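Side-chain contact in ProQ/FinO domain-containing protein (Neisseria meningitidis, PDB 3MW6), which probably binds RNA, as a FinO-like RNA chaperone of the ProQ/FinO family: residues 67-70 with 71-75. Sequence-based numbering, arbitrary orientation.
Sequences IARV and LANHC
Arg69 and Asn73, one turn apart on helix 64-76, meet on its outer side through backbone and side chain together. Asn73 N donates to Arg69 O at 2.9 Å, nearly straight at 168°, and the amide ND2 of Asn73 lies 3.2 Å from the same Arg69 O. That approach follows from the first torsion of Asn73 (chi1 -86°), which sets CG beside its own backbone N and swings the amide back over the preceding turn. The other end of the amide, OD1, accepts a hydrogen bond from Arg76 NH2; a short amide, set close to the backbone, can thus face the preceding carbonyl with its nitrogen while its oxygen meets Arg76.

Three further i to i+4 bonds continue the helix: Leu71 N to Ile67 O, Ala72 N to Ala68 O, and His74 N to Val70 O. The helical backbone also sets close van der Waals approaches of CB to the carbonyl oxygen one turn back: Leu71 CB sits 3.4 Å from Ile67 O, and Ala72 CB 3.4 Å from Ala68 O. The small methyls of Ala68 and Ala72 suit the more open side of the helix, where no deep packing is needed.

The larger apolar groups pack against helices 23-37 and 51-58 and the loops beside them. Ile67 and Val70 pack on Ile30, the branched Val70 also reaching Thr27 and Ala31, while Leu71 meets Ile51, Asp52 and Leu47. Buried His74 stacks on Phe44, meets Phe41 edge-to-face and is hydrogen-bonded through ND1 to Tyr35 OH, a place for a flat ring with a polar edge.

The chemistry thus implies an amphipathic helix: main-chain bonds hold the turns, apolar and aromatic groups join it to the ProQ/FinO core, and small or polar residues occupy its outer side.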
loop_
_atom_site.group_PDB
_atom_site.type_symbol
_atom_site.label_atom_id
_atom_site.label_comp_id
_atom_site.label_asym_id
_atom_site.label_seq_id
_atom_site.Cartn_x
_atom_site.Cartn_y
_atom_site.Cartn_z
ATOM N N ILE A 67 -9.833 14.566 -5.707
ATOM C CA ILE A 67 -8.453 14.135 -5.906
ATOM C C ILE A 67 -8.179 12.841 -5.119
ATOM O O ILE A 67 -7.616 11.874 -5.650
ATOM C CB ILE A 67 -7.436 15.258 -5.550
ATOM C CG1 ILE A 67 -7.530 16.399 -6.574
ATOM C CG2 ILE A 67 -6.017 14.734 -5.576
ATOM C CD1 ILE A 67 -6.712 17.639 -6.226
ATOM N N ALA A 68 -8.606 12.815 -3.862
ATOM C CA ALA A 68 -8.419 11.640 -3.027
ATOM C C ALA A 68 -9.134 10.439 -3.647
ATOM O O ALA A 68 -8.633 9.328 -3.608
ATOM C CB ALA A 68 -8.940 11.910 -1.607
ATOM N N ARG A 69 -10.308 10.682 -4.220
ATOM C CA ARG A 69 -11.105 9.641 -4.859
ATOM C C ARG A 69 -10.372 9.047 -6.070
ATOM O O ARG A 69 -10.304 7.835 -6.239
ATOM C CB ARG A 69 -12.462 10.228 -5.280
ATOM C CG ARG A 69 -13.512 9.200 -5.661
ATOM C CD ARG A 69 -14.738 9.843 -6.321
ATOM N NE ARG A 69 -15.702 10.382 -5.363
ATOM C CZ ARG A 69 -16.908 10.834 -5.698
ATOM N NH1 ARG A 69 -17.300 10.801 -6.966
ATOM N NH2 ARG A 69 -17.723 11.317 -4.771
ATOM N N VAL A 70 -9.834 9.915 -6.923
ATOM C CA VAL A 70 -9.078 9.466 -8.099
ATOM C C VAL A 70 -7.842 8.681 -7.668
ATOM O O VAL A 70 -7.567 7.591 -8.167
ATOM C CB VAL A 70 -8.671 10.651 -8.987
ATOM C CG1 VAL A 70 -7.720 10.183 -10.103
ATOM C CG2 VAL A 70 -9.916 11.310 -9.569
ATOM N N LEU A 71 -7.122 9.226 -6.701
ATOM C CA LEU A 71 -5.998 8.527 -6.133
ATOM C C LEU A 71 -6.391 7.141 -5.597
ATOM O O LEU A 71 -5.666 6.161 -5.831
ATOM C CB LEU A 71 -5.343 9.372 -5.048
ATOM C CG LEU A 71 -4.206 8.619 -4.373
ATOM C CD1 LEU A 71 -3.092 8.264 -5.406
ATOM C CD2 LEU A 71 -3.661 9.421 -3.209
ATOM N N ALA A 72 -7.527 7.047 -4.898
ATOM C CA ALA A 72 -7.930 5.764 -4.306
ATOM C C ALA A 72 -8.351 4.764 -5.383
ATOM O O ALA A 72 -8.074 3.570 -5.266
ATOM C CB ALA A 72 -9.055 5.940 -3.240
ATOM N N ASN A 73 -9.019 5.253 -6.425
ATOM C CA ASN A 73 -9.290 4.447 -7.617
ATOM C C ASN A 73 -8.007 3.887 -8.224
ATOM O O ASN A 73 -7.943 2.730 -8.650
ATOM C CB ASN A 73 -9.986 5.290 -8.685
ATOM C CG ASN A 73 -11.492 5.327 -8.515
ATOM O OD1 ASN A 73 -12.130 4.288 -8.356
ATOM N ND2 ASN A 73 -12.072 6.525 -8.575
ATOM N N HIS A 74 -6.983 4.726 -8.278
ATOM C CA HIS A 74 -5.739 4.330 -8.912
ATOM C C HIS A 74 -5.065 3.222 -8.107
ATOM O O HIS A 74 -4.618 2.234 -8.660
ATOM C CB HIS A 74 -4.821 5.535 -9.047
ATOM C CG HIS A 74 -3.440 5.188 -9.491
ATOM N ND1 HIS A 74 -3.069 5.167 -10.820
ATOM C CD2 HIS A 74 -2.335 4.859 -8.783
ATOM C CE1 HIS A 74 -1.794 4.841 -10.909
ATOM N NE2 HIS A 74 -1.324 4.654 -9.688
ATOM N N CYS A 75 -5.016 3.371 -6.792
ATOM C CA CYS A 75 -4.357 2.372 -5.954
ATOM C C CYS A 75 -5.109 1.055 -5.804
ATOM O O CYS A 75 -4.561 0.096 -5.259
ATOM C CB CYS A 75 -4.018 2.967 -4.582
ATOM S SG CYS A 75 -2.788 4.329 -4.749
#